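Local coordinates for protein beta-agarase D (Zobellia galactanivorans, PDB 4ASM) that cleaves the beta-1,4-linkages of agarose at random, with retention of anomeric configuration, through its family 16 glycoside hydrolase catalytic domain, at residues Y178-S186 and V213-I223; L204-G212 and T252-T262. All coordinates share one frame; numbering follows the deposited sequence.

Overall arrangement
The two contacts lie side by side in the GH16 domain of the agarase. Interaction 1 packs residues 178-186 against 213-223, and the side chain of Ile183 comes within about 6 Å of that of Glu165, the probable proton donor. Interaction 2, centred about 13 Å away, ties 204-212 to the hairpin 252-262 nearer the periphery; there Trp208 stays about 11 Å from the Glu165 side chain. Antiparallel pairing of strands 183-191 and 207-208 joins the two: Ile183 N lies 2.8 Å from Trp208 O, and Leu185 N lies 2.8 Å from Ser206 O, both probable hydrogen bonds.

Interaction 1 of 2, residues Y178-S186 and V213-I223; sequences YFASKIHLS and VTQWGGKTIRI
Ile183 and Trp216 cross at about a right angle at the apolar centre of this contact. CG1 of Ile183 stands 3.7 Å from the centroid of the indole's five-membered ring, only 8° off the ring normal, a CH-pi contact over the face, and CD1 of the same side chain lies over the middle of the ring system. Val213 CG1 covers the opposite face, leaving the indole sandwiched between two aliphatic groups. The isoleucine tips carry the packing onward: Ile183 CD1 meets Ile221 CD1 tip to tip at 3.7 Å, while Ile183 CG2, anti to its own backbone N because chi1 is -54°, reaches Ile223 CD1 at the same separation. Leu185 touches Ile223 more loosely.

Outward from this core the contact turns polar. Trp216 N gives a hydrogen bond of 2.9 Å to Ala180 O, the donor tilted 24° from the carbonyl plane, and Gln215 CA adds a CA-H...O contact to that oxygen. At the ring edge, Trp216 NE1 makes a weak, bent hydrogen bond of 2.9 Å to Ser181 O. A water within hydrogen-bonding distance of Ser181 O and Val213 O lies between the two backbones, though it has more acceptors in reach than protons to give. A leucine in place of Trp216 would probably leave Ser181 O without its indole donor and open a gap between Ile183 and Val213.

The segments thus join the end of helix 177-180 and the start of strand 183-191 to the loop that leads, through the type II turn Trp216-Lys219, into strand 220-229. Met164 and Cys166 of strand 159-166 touch Ile183 and Trp216 respectively, and Val139 of strand 133-140 touches Ile221 and Ile223, so the contact packs against strands 159-166 and 133-140 of the GH16 beta-sandwich.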
loop_
_atom_site.group_PDB
_atom_site.type_symbol
_atom_site.label_atom_id
_atom_site.label_comp_id
_atom_site.label_asym_id
_atom_site.label_seq_id
_atom_site.Cartn_x
_atom_site.Cartn_y
_atom_site.Cartn_z
ATOM N N TYR A 178 -15.092 -2.751 11.106
ATOM C CA TYR A 178 -14.060 -2.067 11.894
ATOM C C TYR A 178 -12.972 -1.546 10.972
ATOM O O TYR A 178 -12.452 -0.436 11.189
ATOM C CB TYR A 178 -13.466 -3.027 12.909
ATOM C CG TYR A 178 -12.396 -2.461 13.814
ATOM C CD1 TYR A 178 -11.055 -2.418 13.414
ATOM C CD2 TYR A 178 -12.714 -2.045 15.112
ATOM C CE1 TYR A 178 -10.063 -1.913 14.280
ATOM C CE2 TYR A 178 -11.739 -1.545 15.972
ATOM C CZ TYR A 178 -10.427 -1.480 15.549
ATOM O OH TYR A 178 -9.479 -0.993 16.417
ATOM N N PHE A 179 -12.634 -2.339 9.948
ATOM C CA PHE A 179 -11.534 -1.983 9.030
ATOM C C PHE A 179 -11.983 -1.142 7.855
ATOM O O PHE A 179 -11.188 -0.364 7.328
ATOM C CB PHE A 179 -10.770 -3.234 8.573
ATOM C CG PHE A 179 -10.157 -3.967 9.705
ATOM C CD1 PHE A 179 -9.018 -3.469 10.342
ATOM C CD2 PHE A 179 -10.755 -5.119 10.204
ATOM C CE1 PHE A 179 -8.467 -4.143 11.443
ATOM C CE2 PHE A 179 -10.210 -5.789 11.292
ATOM C CZ PHE A 179 -9.058 -5.286 11.907
ATOM N N ALA A 180 -13.249 -1.274 7.458
ATOM C CA ALA A 180 -13.743 -0.588 6.261
ATOM C C ALA A 180 -13.668 0.936 6.343
ATOM O O ALA A 180 -13.599 1.613 5.313
ATOM C CB ALA A 180 -15.164 -1.056 5.919
ATOM N N SER A 181 -13.716 1.476 7.555
ATOM C CA SER A 181 -13.665 2.921 7.767
ATOM C C SER A 181 -12.247 3.497 7.754
ATOM O O SER A 181 -12.071 4.703 7.881
ATOM C CB SER A 181 -14.350 3.301 9.090
ATOM O OG SER A 181 -13.629 2.733 10.152
ATOM N N LYS A 182 -11.232 2.636 7.583
ATOM C CA LYS A 182 -9.844 3.090 7.701
ATOM C C LYS A 182 -9.010 2.829 6.443
ATOM O O LYS A 182 -9.307 1.922 5.643
ATOM C CB LYS A 182 -9.174 2.402 8.905
ATOM C CG LYS A 182 -9.907 2.665 10.246
ATOM C CD LYS A 182 -9.919 4.175 10.599
ATOM C CE LYS A 182 -10.412 4.485 12.028
ATOM N NZ LYS A 182 -11.872 4.270 12.155
ATOM N N ILE A 183 -7.978 3.650 6.271
ATOM C CA ILE A 183 -6.951 3.385 5.263
ATOM C C ILE A 183 -5.667 3.181 6.028
ATOM O O ILE A 183 -5.276 4.028 6.828
ATOM C CB ILE A 183 -6.774 4.539 4.232
ATOM C CG1 ILE A 183 -8.112 4.910 3.578
ATOM C CG2 ILE A 183 -5.669 4.165 3.181
ATOM C CD1 ILE A 183 -8.037 6.070 2.608
ATOM N N HIS A 184 -5.030 2.029 5.826
ATOM C CA HIS A 184 -3.737 1.801 6.458
ATOM C C HIS A 184 -2.638 2.542 5.719
ATOM O O HIS A 184 -2.387 2.263 4.544
ATOM C CB HIS A 184 -3.419 0.305 6.542
ATOM C CG HIS A 184 -2.305 -0.016 7.494
ATOM N ND1 HIS A 184 -1.464 -1.091 7.304
ATOM C CD2 HIS A 184 -1.871 0.612 8.615
ATOM C CE1 HIS A 184 -0.584 -1.135 8.292
ATOM N NE2 HIS A 184 -0.797 -0.107 9.090
ATOM N N LEU A 185 -2.022 3.494 6.412
ATOM C CA LEU A 185 -0.943 4.321 5.851
ATOM C C LEU A 185 0.340 3.678 6.368
ATOM O O LEU A 185 0.621 3.700 7.577
ATOM C CB LEU A 185 -1.066 5.790 6.276
ATOM C CG LEU A 185 -2.437 6.401 5.963
ATOM C CD1 LEU A 185 -2.475 7.804 6.525
ATOM C CD2 LEU A 185 -2.659 6.397 4.457
ATOM N N SER A 186 1.084 3.033 5.466
ATOM C CA SER A 186 2.025 2.015 5.904
ATOM C C SER A 186 3.299 1.925 5.063
ATOM O O SER A 186 3.452 2.583 4.037
ATOM C CB SER A 186 1.287 0.671 5.916
ATOM O OG SER A 186 1.993 -0.358 6.605
ATOM N N VAL A 213 -17.042 9.318 7.359
ATOM C CA VAL A 213 -16.756 8.251 6.377
ATOM C C VAL A 213 -16.837 6.894 7.095
ATOM O O VAL A 213 -15.981 6.579 7.941
ATOM C CB VAL A 213 -15.388 8.457 5.648
ATOM C CG1 VAL A 213 -15.113 7.288 4.672
ATOM C CG2 VAL A 213 -15.357 9.782 4.895
ATOM N N THR A 214 -17.898 6.134 6.808
ATOM C CA THR A 214 -18.115 4.830 7.414
ATOM C C THR A 214 -17.377 3.756 6.674
ATOM O O THR A 214 -17.076 2.716 7.254
ATOM C CB THR A 214 -19.537 4.258 7.224
ATOM O OG1 THR A 214 -20.402 5.173 6.585
ATOM C CG2 THR A 214 -20.080 3.607 8.497
ATOM N N GLN A 215 -17.210 3.945 5.361
ATOM C CA GLN A 215 -16.487 2.968 4.551
ATOM C C GLN A 215 -15.810 3.660 3.394
ATOM O O GLN A 215 -16.351 4.595 2.820
ATOM C CB GLN A 215 -17.408 1.853 4.027
ATOM C CG GLN A 215 -18.441 2.283 2.971
ATOM C CD GLN A 215 -19.182 1.094 2.394
ATOM O OE1 GLN A 215 -18.924 0.663 1.271
ATOM N NE2 GLN A 215 -20.096 0.545 3.177
ATOM N N TRP A 216 -14.623 3.155 3.046
ATOM C CA TRP A 216 -13.918 3.647 1.867
ATOM C C TRP A 216 -14.293 2.883 0.613
ATOM O O TRP A 216 -14.134 3.409 -0.488
ATOM C CB TRP A 216 -12.405 3.656 2.093
ATOM C CG TRP A 216 -12.033 4.626 3.161
ATOM C CD1 TRP A 216 -11.714 4.349 4.466
ATOM C CD2 TRP A 216 -11.942 6.048 3.015
ATOM N NE1 TRP A 216 -11.439 5.512 5.139
ATOM C CE2 TRP A 216 -11.556 6.571 4.273
ATOM C CE3 TRP A 216 -12.132 6.935 1.932
ATOM C CZ2 TRP A 216 -11.384 7.950 4.493
ATOM C CZ3 TRP A 216 -11.946 8.306 2.146
ATOM C CH2 TRP A 216 -11.578 8.794 3.421
ATOM N N GLY A 217 -14.774 1.651 0.785
ATOM C CA GLY A 217 -15.151 0.815 -0.348
ATOM C C GLY A 217 -16.197 1.503 -1.206
ATOM O O GLY A 217 -17.214 1.981 -0.701
ATOM N N GLY A 218 -15.955 1.533 -2.509
ATOM C CA GLY A 218 -16.869 2.218 -3.438
ATOM C C GLY A 218 -16.637 3.709 -3.610
ATOM O O GLY A 218 -17.234 4.327 -4.509
ATOM N N LYS A 219 -15.777 4.297 -2.775
ATOM C CA LYS A 219 -15.442 5.725 -2.902
ATOM C C LYS A 219 -14.248 5.878 -3.830
ATOM O O LYS A 219 -13.317 5.051 -3.801
ATOM C CB LYS A 219 -15.097 6.344 -1.539
ATOM C CG LYS A 219 -16.273 6.455 -0.597
ATOM C CD LYS A 219 -15.880 7.178 0.688
ATOM C CE LYS A 219 -16.976 8.118 1.158
ATOM N NZ LYS A 219 -16.872 9.442 0.464
ATOM N N THR A 220 -14.265 6.921 -4.663
ATOM C CA THR A 220 -13.047 7.259 -5.383
ATOM C C THR A 220 -12.318 8.406 -4.709
ATOM O O THR A 220 -12.892 9.474 -4.410
ATOM C CB THR A 220 -13.092 7.253 -6.954
ATOM O OG1 THR A 220 -12.466 8.402 -7.569
ATOM C CG2 THR A 220 -14.388 6.803 -7.515
ATOM N N ILE A 221 -11.058 8.129 -4.429
ATOM C CA ILE A 221 -10.208 9.015 -3.665
ATOM C C ILE A 221 -8.934 9.279 -4.465
ATOM O O ILE A 221 -8.595 8.525 -5.394
ATOM C CB ILE A 221 -9.846 8.412 -2.280
ATOM C CG1 ILE A 221 -9.032 7.120 -2.411
ATOM C CG2 ILE A 221 -11.113 8.131 -1.439
ATOM C CD1 ILE A 221 -8.466 6.648 -1.030
ATOM N N ARG A 222 -8.226 10.345 -4.107
ATOM C CA ARG A 222 -6.833 10.505 -4.510
ATOM C C ARG A 222 -5.980 10.174 -3.303
ATOM O O ARG A 222 -6.242 10.658 -2.195
ATOM C CB ARG A 222 -6.544 11.944 -4.932
ATOM C CG ARG A 222 -7.175 12.327 -6.231
ATOM C CD ARG A 222 -6.559 13.630 -6.670
ATOM N NE ARG A 222 -7.023 14.795 -5.916
ATOM C CZ ARG A 222 -6.245 15.698 -5.303
ATOM N NH1 ARG A 222 -4.912 15.609 -5.261
ATOM N NH2 ARG A 222 -6.831 16.732 -4.717
ATOM N N ILE A 223 -4.975 9.336 -3.492
ATOM C CA ILE A 223 -4.096 8.976 -2.371
ATOM C C ILE A 223 -2.660 8.913 -2.885
ATOM O O ILE A 223 -2.402 8.367 -3.959
ATOM C CB ILE A 223 -4.562 7.675 -1.671
ATOM C CG1 ILE A 223 -3.694 7.347 -0.444
ATOM C CG2 ILE A 223 -4.641 6.507 -2.651
ATOM C CD1 ILE A 223 -4.382 6.343 0.492
HETATM O O HOH W 1 -13.305 7.008 8.499
#

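Interaction 2 of 2, residues L204-G212 and T252-T262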
loop_
_atom_site.group_PDB
_atom_site.type_symbol
_atom_site.label_atom_id
_atom_site.label_comp_id
_atom_site.label_asym_id
_atom_site.label_seq_id
_atom_site.Cartn_x
_atom_site.Cartn_y
_atom_site.Cartn_z
ATOM N N LEU A 204 -2.111 2.989 16.380
ATOM C CA LEU A 204 -3.522 3.258 16.107
ATOM C C LEU A 204 -3.681 4.281 14.966
ATOM O O LEU A 204 -4.508 4.103 14.049
ATOM C CB LEU A 204 -4.216 3.744 17.381
ATOM C CG LEU A 204 -5.666 4.223 17.221
ATOM C CD1 LEU A 204 -6.612 3.070 16.961
ATOM C CD2 LEU A 204 -6.083 5.053 18.459
ATOM N N ASN A 205 -2.878 5.340 15.000
ATOM C CA ASN A 205 -3.013 6.423 14.016
ATOM C C ASN A 205 -2.644 6.008 12.583
ATOM O O ASN A 205 -2.993 6.715 11.637
ATOM C CB ASN A 205 -2.207 7.649 14.448
ATOM C CG ASN A 205 -2.877 8.433 15.574
ATOM O OD1 ASN A 205 -4.022 8.164 15.980
ATOM N ND2 ASN A 205 -2.153 9.443 16.084
ATOM N N SER A 206 -1.978 4.857 12.418
ATOM C CA SER A 206 -1.658 4.413 11.055
ATOM C C SER A 206 -2.892 3.905 10.324
ATOM O O SER A 206 -2.878 3.739 9.103
ATOM C CB SER A 206 -0.546 3.351 11.034
ATOM O OG SER A 206 -0.992 2.097 11.503
ATOM N N TRP A 207 -3.944 3.619 11.082
ATOM C CA TRP A 207 -5.237 3.240 10.511
ATOM C C TRP A 207 -6.044 4.539 10.439
ATOM O O TRP A 207 -6.744 4.923 11.388
ATOM C CB TRP A 207 -5.880 2.126 11.342
ATOM C CG TRP A 207 -5.078 0.870 11.221
ATOM C CD1 TRP A 207 -3.987 0.501 11.988
ATOM C CD2 TRP A 207 -5.251 -0.168 10.249
ATOM N NE1 TRP A 207 -3.492 -0.700 11.551
ATOM C CE2 TRP A 207 -4.243 -1.135 10.489
ATOM C CE3 TRP A 207 -6.168 -0.383 9.202
ATOM C CZ2 TRP A 207 -4.122 -2.305 9.729
ATOM C CZ3 TRP A 207 -6.046 -1.560 8.436
ATOM C CH2 TRP A 207 -5.030 -2.501 8.715
ATOM N N TRP A 208 -5.886 5.245 9.326
ATOM C CA TRP A 208 -6.355 6.606 9.205
ATOM C C TRP A 208 -7.819 6.668 8.781
ATOM O O TRP A 208 -8.283 5.900 7.930
ATOM C CB TRP A 208 -5.464 7.362 8.205
ATOM C CG TRP A 208 -5.957 8.735 7.994
ATOM C CD1 TRP A 208 -5.739 9.817 8.795
ATOM C CD2 TRP A 208 -6.834 9.160 6.955
ATOM N NE1 TRP A 208 -6.417 10.910 8.294
ATOM C CE2 TRP A 208 -7.097 10.536 7.166
ATOM C CE3 TRP A 208 -7.418 8.518 5.849
ATOM C CZ2 TRP A 208 -7.923 11.281 6.316
ATOM C CZ3 TRP A 208 -8.238 9.258 5.004
ATOM C CH2 TRP A 208 -8.488 10.626 5.247
ATOM N N GLY A 209 -8.563 7.601 9.363
ATOM C CA GLY A 209 -9.955 7.780 8.988
ATOM C C GLY A 209 -10.389 9.233 9.131
ATOM O O GLY A 209 -9.582 10.119 9.447
ATOM N N LYS A 210 -11.676 9.472 8.874
ATOM C CA LYS A 210 -12.234 10.813 8.818
ATOM C C LYS A 210 -13.659 10.741 9.305
ATOM O O LYS A 210 -14.405 9.880 8.872
ATOM C CB LYS A 210 -12.214 11.256 7.358
ATOM C CG LYS A 210 -12.596 12.662 7.078
ATOM C CD LYS A 210 -12.289 12.933 5.611
ATOM C CE LYS A 210 -13.109 14.067 5.076
ATOM N NZ LYS A 210 -13.243 13.941 3.585
ATOM N N ASN A 211 -14.047 11.651 10.195
ATOM C CA ASN A 211 -15.441 11.674 10.649
ATOM C C ASN A 211 -16.411 11.755 9.478
ATOM O O ASN A 211 -16.207 12.540 8.554
ATOM C CB ASN A 211 -15.678 12.888 11.544
ATOM C CG ASN A 211 -15.065 12.749 12.933
ATOM O OD1 ASN A 211 -14.731 13.760 13.565
ATOM N ND2 ASN A 211 -14.933 11.539 13.412
ATOM N N GLY A 212 -17.456 10.939 9.545
ATOM C CA GLY A 212 -18.494 10.908 8.520
ATOM C C GLY A 212 -18.237 9.915 7.393
ATOM O O GLY A 212 -19.127 9.697 6.556
ATOM N N THR A 252 -0.127 12.727 12.613
ATOM C CA THR A 252 -1.266 12.280 11.804
ATOM C C THR A 252 -2.524 13.069 12.098
ATOM O O THR A 252 -2.719 13.569 13.216
ATOM C CB THR A 252 -1.383 10.705 11.651
ATOM O OG1 THR A 252 -2.734 10.206 11.613
ATOM C CG2 THR A 252 -0.454 9.964 12.553
ATOM N N ARG A 253 -3.312 13.279 11.047
ATOM C CA ARG A 253 -4.593 13.964 11.211
ATOM C C ARG A 253 -5.579 13.012 11.821
ATOM O O ARG A 253 -5.858 11.949 11.270
ATOM C CB ARG A 253 -5.119 14.467 9.873
ATOM C CG ARG A 253 -4.465 15.730 9.436
ATOM C CD ARG A 253 -5.313 16.417 8.362
ATOM N NE ARG A 253 -4.528 17.431 7.687
ATOM C CZ ARG A 253 -4.514 18.712 8.008
ATOM N NH1 ARG A 253 -5.249 19.159 9.018
ATOM N NH2 ARG A 253 -3.768 19.550 7.299
ATOM N N LEU A 254 -6.106 13.423 12.976
ATOM C CA LEU A 254 -7.141 12.705 13.683
ATOM C C LEU A 254 -8.462 12.767 12.924
ATOM O O LEU A 254 -8.593 13.430 11.895
ATOM C CB LEU A 254 -7.296 13.333 15.076
ATOM C CG LEU A 254 -6.010 13.252 15.922
ATOM C CD1 LEU A 254 -6.237 13.981 17.269
ATOM C CD2 LEU A 254 -5.540 11.797 16.109
ATOM N N ALA A 255 -9.452 12.074 13.458
ATOM C CA ALA A 255 -10.748 11.958 12.782
ATOM C C ALA A 255 -11.397 13.311 12.471
ATOM O O ALA A 255 -12.099 13.456 11.450
ATOM C CB ALA A 255 -11.681 11.105 13.595
ATOM N N ASP A 256 -11.165 14.284 13.351
ATOM C CA ASP A 256 -11.717 15.628 13.158
ATOM C C ASP A 256 -10.821 16.546 12.333
ATOM O O ASP A 256 -11.126 17.729 12.178
ATOM C CB ASP A 256 -12.079 16.281 14.497
ATOM C CG ASP A 256 -10.865 16.714 15.297
ATOM O OD1 ASP A 256 -9.720 16.350 14.947
ATOM O OD2 ASP A 256 -11.046 17.431 16.326
ATOM N N GLY A 257 -9.709 16.003 11.833
ATOM C CA GLY A 257 -8.795 16.762 10.978
ATOM C C GLY A 257 -7.621 17.379 11.714
ATOM O O GLY A 257 -6.678 17.877 11.103
ATOM N N THR A 258 -7.675 17.350 13.032
ATOM C CA THR A 258 -6.694 18.018 13.839
ATOM C C THR A 258 -5.401 17.158 13.923
ATOM O O THR A 258 -5.452 15.919 13.901
ATOM C CB THR A 258 -7.410 18.353 15.174
ATOM O OG1 THR A 258 -7.225 19.732 15.530
ATOM C CG2 THR A 258 -7.136 17.413 16.225
ATOM N N TRP A 259 -4.246 17.814 13.970
ATOM C CA TRP A 259 -2.957 17.086 14.008
ATOM C C TRP A 259 -2.625 16.547 15.380
ATOM O O TRP A 259 -2.720 17.277 16.376
ATOM C CB TRP A 259 -1.786 17.962 13.566
ATOM C CG TRP A 259 -1.715 18.244 12.083
ATOM C CD1 TRP A 259 -1.958 19.438 11.468
ATOM C CD2 TRP A 259 -1.377 17.319 11.046
ATOM N NE1 TRP A 259 -1.781 19.326 10.114
ATOM C CE2 TRP A 259 -1.409 18.034 9.824
ATOM C CE3 TRP A 259 -1.025 15.963 11.026
ATOM C CZ2 TRP A 259 -1.125 17.426 8.592
ATOM C CZ3 TRP A 259 -0.736 15.362 9.799
ATOM C CH2 TRP A 259 -0.800 16.093 8.606
ATOM N N GLN A 260 -2.198 15.286 15.431
ATOM C CA GLN A 260 -1.619 14.715 16.650
ATOM C C GLN A 260 -0.184 14.267 16.392
ATOM O O GLN A 260 0.089 13.570 15.400
ATOM C CB GLN A 260 -2.448 13.569 17.195
ATOM C CG GLN A 260 -1.926 13.101 18.536
ATOM C CD GLN A 260 -2.775 12.056 19.171
ATOM O OE1 GLN A 260 -3.324 12.274 20.264
ATOM N NE2 GLN A 260 -2.884 10.918 18.535
ATOM N N TYR A 261 0.727 14.641 17.295
ATOM C CA TYR A 261 2.159 14.348 17.153
ATOM C C TYR A 261 2.485 13.265 18.136
ATOM O O TYR A 261 2.185 13.397 19.339
ATOM C CB TYR A 261 3.000 15.599 17.463
ATOM C CG TYR A 261 2.541 16.794 16.682
ATOM C CD1 TYR A 261 3.007 17.032 15.381
ATOM C CD2 TYR A 261 1.594 17.672 17.221
ATOM C CE1 TYR A 261 2.544 18.108 14.633
ATOM C CE2 TYR A 261 1.137 18.766 16.494
ATOM C CZ TYR A 261 1.603 18.964 15.198
ATOM O OH TYR A 261 1.150 20.043 14.481
ATOM N N THR A 262 3.054 12.174 17.638
ATOM C CA THR A 262 3.323 11.034 18.495
ATOM C C THR A 262 4.679 10.398 18.229
ATOM O O THR A 262 5.321 10.671 17.229
ATOM C CB THR A 262 2.232 9.943 18.360
ATOM O OG1 THR A 262 2.202 9.495 16.999
ATOM C CG2 THR A 262 0.836 10.456 18.783
HETATM O O HOH W 2 -8.644 12.784 9.210
HETATM O O HOH W 3 -7.503 9.601 11.618
#
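A beta hairpin, strands 249-253 and 259-264 with their connecting turn, meets the 204-212 segment through Asn211 and Ala255 at one end and through Asn205 and Thr252 at the other. Leu254 to Gly257 form a type I turn at the hairpin's end, and Asp256 OD1 accepts from Thr258 N in an Asx turn. Asn211 N donates almost straight to Ala255 O, at 2.9 Å and 172°, though it approaches tilted 29° from the carbonyl plane. The Asn211 side chain leans over the same turn, its ND2 lying 3.3 Å from Ala255 CB.

Further from the turn, where Thr252 pairs with Gln260, Asn205 CB rests on Thr252 CG2 at 3.5 Å. Asn205 CG sits beside its backbone N, and its side chain crosses that of Gln260 at about a right angle, with the two amide planes 31° apart. Leu254 CD2 borders this pair. Between the two ends, the indole of Trp208 turns its edge toward the hairpin, with Arg253 O near the ring plane and 3.2 Å from NE1. Arg253 sends its guanidinium elsewhere: NH1 bonds Gly257 O in the carbonyl plane at 2.8 Å, and NE reaches Met241 O on the neighbouring strand.

Water completes the interface. One molecule donates to both Gly209 O and Leu254 O, each at 2.8 Å; a second accepts from Gly209 N and lies 2.9 Å from Arg253 O, to which it can donate. The polar side of this partly buried seam thus rests on one direct backbone hydrogen bond and on waters, beside the van der Waals contacts of Thr252 and Leu254, and one water links two carbonyls, which as two acceptors could not bond each other directly.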